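Local structure of tRNA-splicing endonuclease (Sulfolobus tokodaii, 2CV8) at the interface of chains A and B. The protein cleaves precursor tRNA at both splice sites to release the intron, leaving 2',3'-cyclic phosphate and 5'-hydroxyl ends. Residues are numbered along the deposited sequence; one frame, centred on the assembly and turned at random. Chains: chain A/B, tRNA-splicing endonuclease.

Contact 1 and contact 2 belong to one two-fold symmetric interface, and the centres of their C-alpha atoms lie about 12 Å apart. In contact 1 the strands 170-178 of the two chains pair antiparallel; in contact 2 the short strands 138-140 do so, meeting at A:Ile139 and B:Ile139. Chain B offers strand 157-163 to both, through B:Ile159 in contact 1 and B:Ile162 in contact 2, while the neighbours A:Ile144 and A:Leu145 divide between them in chain A. Together the two contacts join the catalytic domains, probably forming one of the dimers within the homotetramer.

Contact 1: the interface of chains A and B. Residues chain A 145, 176-178, 180; chain B 159, 172-174.
A:Lys176 N donates a hydrogen bond to B:Met174 O at 2.8 Å. The return bond, from B:Met174 N to A:Lys176 O at 3.0 Å, is weak and bent. These two residues thus form an antiparallel bridge between the strands 170-178 of the two chains, and the pairing continues through A:Trp177 with B:Ile173 and A:Leu178 with B:Tyr172. At that last step the backbones are modelled too close for the bond to be judged at this resolution.

On one side of the paired strands, A:Leu178 is the main apolar contact. Its CG stands beside the backbone N (chi1 -78°), which sends CD1 into the corner between B:Met174 and B:Ile159. There CD1 meets B:Met174 CB at 3.2 Å and B:Ile159 CD1 at 3.3 Å, the leucine crossing the isoleucine side chain at about a right angle. CG1, CG2 and CD1 of the isoleucine all lie against this one leucine methyl. Nearer the backbone, A:Leu178 CB packs against B:Tyr172 CB at 3.6 Å.

The carboxy-terminal selenomethionine A:Met180 lies across the B:Tyr172 ring. Its CG sits over one face, a CH-pi contact modelled too tightly for its closeness to be trusted. Bends at chi2 and chi3 lift the chain off the ring, leaving CE above the same face, toward its rim, where it meets B:Ile159 CD1 tip to tip at 3.9 Å. Chain B is thereby packed against both the strand end and the carboxy-terminal residue of chain A. At the opposite border A:Leu145 CD2 reaches B:Ile173 CG2 at 4.0 Å, a looser crossing.

Backbone pairing and this apolar cluster join the C-terminal strands of the two catalytic domains into a sheet that continues across the interface. The patch centre is about 8 Å from the predicted catalytic A:Lys156, so the junction may help steady the active-site region as well as hold the subunits together.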
# COMPACT_ATOMS: atom_id res chain seq x y z
N LEU A 145 -4.14 2.53 -6.85
CA LEU A 145 -5.50 3.04 -6.72
C LEU A 145 -6.02 3.30 -8.13
O LEU A 145 -7.23 3.33 -8.36
CB LEU A 145 -5.53 4.33 -5.88
CG LEU A 145 -4.87 5.62 -6.38
CD1 LEU A 145 -5.74 6.28 -7.44
CD2 LEU A 145 -4.69 6.58 -5.22
N LYS A 176 -7.27 -0.70 0.46
CA LYS A 176 -8.53 -0.08 0.11
C LYS A 176 -8.37 1.42 -0.10
O LYS A 176 -7.49 2.05 0.50
CB LYS A 176 -9.55 -0.29 1.22
CG LYS A 176 -9.73 -1.74 1.61
CD LYS A 176 -10.87 -1.87 2.61
CE LYS A 176 -11.17 -3.32 2.91
NZ LYS A 176 -12.35 -3.47 3.79
N TRP A 177 -9.22 1.98 -0.96
CA TRP A 177 -9.21 3.40 -1.22
C TRP A 177 -9.99 3.99 -0.02
O TRP A 177 -11.18 3.74 0.15
CB TRP A 177 -9.94 3.69 -2.53
CG TRP A 177 -9.92 5.13 -2.97
CD1 TRP A 177 -8.85 5.83 -3.44
CD2 TRP A 177 -11.03 6.04 -2.99
NE1 TRP A 177 -9.22 7.11 -3.75
CE2 TRP A 177 -10.55 7.27 -3.48
CE3 TRP A 177 -12.38 5.93 -2.63
CZ2 TRP A 177 -11.37 8.39 -3.63
CZ3 TRP A 177 -13.20 7.04 -2.77
CH2 TRP A 177 -12.69 8.25 -3.27
N LEU A 178 -9.29 4.74 0.83
CA LEU A 178 -9.91 5.34 2.01
C LEU A 178 -10.51 6.71 1.77
O LEU A 178 -10.15 7.42 0.83
CB LEU A 178 -8.89 5.46 3.15
CG LEU A 178 -8.53 4.22 3.97
CD1 LEU A 178 -7.41 4.57 4.94
CD2 LEU A 178 -9.75 3.72 4.71
N MSE A 180 -10.67 9.43 4.27
CA MSE A 180 -10.34 10.07 5.54
C MSE A 180 -11.29 11.19 5.94
O MSE A 180 -11.88 11.09 7.03
OXT MSE A 180 -11.41 12.15 5.15
CB MSE A 180 -8.93 10.61 5.50
CG MSE A 180 -7.90 9.54 5.38
SE MSE A 180 -7.84 8.42 6.91
CE MSE A 180 -6.12 9.05 7.61
N ILE B 159 -1.50 3.70 6.66
CA ILE B 159 -2.25 4.40 5.61
C ILE B 159 -1.36 5.25 4.71
O ILE B 159 -0.51 5.99 5.19
CB ILE B 159 -3.34 5.29 6.24
CG1 ILE B 159 -4.36 4.42 6.97
CG2 ILE B 159 -4.05 6.11 5.18
CD1 ILE B 159 -5.51 5.19 7.55
N TYR B 172 -6.53 8.64 0.14
CA TYR B 172 -5.99 7.82 1.22
C TYR B 172 -6.27 6.35 0.95
O TYR B 172 -7.40 5.98 0.67
CB TYR B 172 -6.60 8.23 2.56
CG TYR B 172 -6.09 9.57 3.05
CD1 TYR B 172 -6.87 10.72 2.95
CD2 TYR B 172 -4.82 9.69 3.60
CE1 TYR B 172 -6.39 11.95 3.38
CE2 TYR B 172 -4.32 10.91 4.03
CZ TYR B 172 -5.11 12.04 3.91
OH TYR B 172 -4.61 13.27 4.29
N ILE B 173 -5.23 5.53 1.01
CA ILE B 173 -5.40 4.11 0.78
C ILE B 173 -4.66 3.38 1.88
O ILE B 173 -3.47 3.58 2.11
CB ILE B 173 -4.88 3.68 -0.64
CG1 ILE B 173 -3.39 3.32 -0.60
CG2 ILE B 173 -5.08 4.81 -1.64
CD1 ILE B 173 -2.91 2.58 -1.84
N MSE B 174 -5.40 2.55 2.60
CA MSE B 174 -4.84 1.79 3.70
C MSE B 174 -4.60 0.35 3.29
O MSE B 174 -5.34 -0.17 2.47
CB MSE B 174 -5.81 1.79 4.87
CG MSE B 174 -5.56 0.72 5.91
SE MSE B 174 -7.23 -0.04 6.50
CE MSE B 174 -7.36 -1.47 5.23

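Contact 2: the interface of chains A and B. Residues chain A 139-141, 144; chain B 133-135, 137, 139, 162.
A:Ser141, at the start of helix 141-144, reaches into chain B and can be followed from its CB outward. CB packs against the end methyl of B:Ile162, CD1, at 3.4 Å, and against B:Glu135 CA at 3.6 Å. Beyond it the hydroxyl OG lies beside the backbone N (chi1 -42°), a rotation that aims it at two carbonyls of chain B. OG donates a hydrogen bond to B:Asp134 O at 3.1 Å, sitting above that carbonyl's plane by 40°. It donates another to B:Ser137 O, also 3.1 Å, here in the carbonyl plane with a C=O...OG angle of 148°. With one hydroxyl hydrogen, OG can only share it between the two acceptors or alternate between them, while the methyls B:Leu133 CD2 and B:Ile139 CD1 line its apolar surroundings. An alanine here would probably leave the B:Asp134 and B:Ser137 carbonyls without this shared donor and loosen the hold on the turn between them.

Alongside, the two copies of Ile139 pair antiparallel. B:Ile139 N hydrogen-bonds to A:Ile139 O at 2.8 Å, and A:Ile139 N returns a bond to B:Ile139 O at 2.9 Å.

At the two-fold axis strand 138-140 meets its own copy, and the serine holds the partner's 134-137 turn, which probably helps fix how the two subunits are set against each other.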
# COMPACT_ATOMS: atom_id res chain seq x y z
N ILE A 139 5.52 -0.44 -9.14
CA ILE A 139 4.20 0.07 -9.44
C ILE A 139 4.04 1.48 -8.88
O ILE A 139 4.49 1.79 -7.78
CB ILE A 139 3.10 -0.84 -8.85
CG1 ILE A 139 1.74 -0.41 -9.38
CG2 ILE A 139 3.10 -0.77 -7.33
CD1 ILE A 139 0.61 -1.31 -8.93
N SER A 140 3.40 2.35 -9.66
CA SER A 140 3.21 3.72 -9.23
C SER A 140 2.03 3.80 -8.28
O SER A 140 1.15 2.95 -8.31
CB SER A 140 2.96 4.64 -10.42
OG SER A 140 2.72 5.96 -9.97
N SER A 141 2.04 4.82 -7.45
CA SER A 141 0.97 5.02 -6.48
C SER A 141 -0.37 5.17 -7.19
O SER A 141 -1.40 4.74 -6.67
CB SER A 141 1.28 6.26 -5.64
OG SER A 141 2.65 6.31 -5.29
N ILE A 144 -1.71 1.81 -8.78
CA ILE A 144 -2.40 1.07 -7.74
C ILE A 144 -3.86 1.52 -7.67
O ILE A 144 -4.72 0.97 -8.36
CB ILE A 144 -1.74 1.34 -6.38
CG1 ILE A 144 -0.33 0.74 -6.37
CG2 ILE A 144 -2.60 0.81 -5.26
CD1 ILE A 144 0.46 1.06 -5.12
N LEU B 133 2.68 10.09 0.14
CA LEU B 133 3.25 9.68 -1.13
C LEU B 133 2.82 10.57 -2.28
O LEU B 133 1.75 11.18 -2.27
CB LEU B 133 2.84 8.23 -1.42
CG LEU B 133 4.00 7.27 -1.69
CD1 LEU B 133 5.07 7.40 -0.60
CD2 LEU B 133 3.45 5.87 -1.77
N ASP B 134 3.69 10.62 -3.28
CA ASP B 134 3.46 11.39 -4.49
C ASP B 134 2.79 10.38 -5.42
O ASP B 134 3.36 9.33 -5.73
CB ASP B 134 4.82 11.89 -4.99
CG ASP B 134 4.79 12.40 -6.42
OD1 ASP B 134 3.70 12.76 -6.93
OD2 ASP B 134 5.88 12.44 -7.02
N GLU B 135 1.54 10.65 -5.76
CA GLU B 135 0.76 9.74 -6.59
C GLU B 135 1.53 9.11 -7.74
O GLU B 135 1.32 7.94 -8.08
CB GLU B 135 -0.48 10.44 -7.14
CG GLU B 135 -0.19 11.61 -8.08
CD GLU B 135 -1.45 12.32 -8.56
OE1 GLU B 135 -1.32 13.34 -9.27
OE2 GLU B 135 -2.56 11.85 -8.24
N SER B 137 5.09 8.89 -7.97
CA SER B 137 6.31 8.19 -7.57
C SER B 137 6.17 6.66 -7.61
O SER B 137 5.28 6.08 -6.98
CB SER B 137 6.73 8.64 -6.17
OG SER B 137 8.12 8.43 -5.99
N ILE B 139 6.74 3.01 -6.71
CA ILE B 139 7.11 2.27 -5.51
C ILE B 139 7.59 0.86 -5.90
O ILE B 139 7.04 0.24 -6.81
CB ILE B 139 5.89 2.12 -4.58
CG1 ILE B 139 5.19 3.47 -4.42
CG2 ILE B 139 6.33 1.65 -3.23
CD1 ILE B 139 3.81 3.34 -3.78
N ILE B 162 -1.70 9.66 -0.59
CA ILE B 162 -1.28 10.02 -1.94
C ILE B 162 -1.77 11.40 -2.36
O ILE B 162 -2.97 11.63 -2.52
CB ILE B 162 -1.75 8.94 -2.92
CG1 ILE B 162 -1.08 7.61 -2.54
CG2 ILE B 162 -1.39 9.34 -4.34
CD1 ILE B 162 -1.35 6.47 -3.48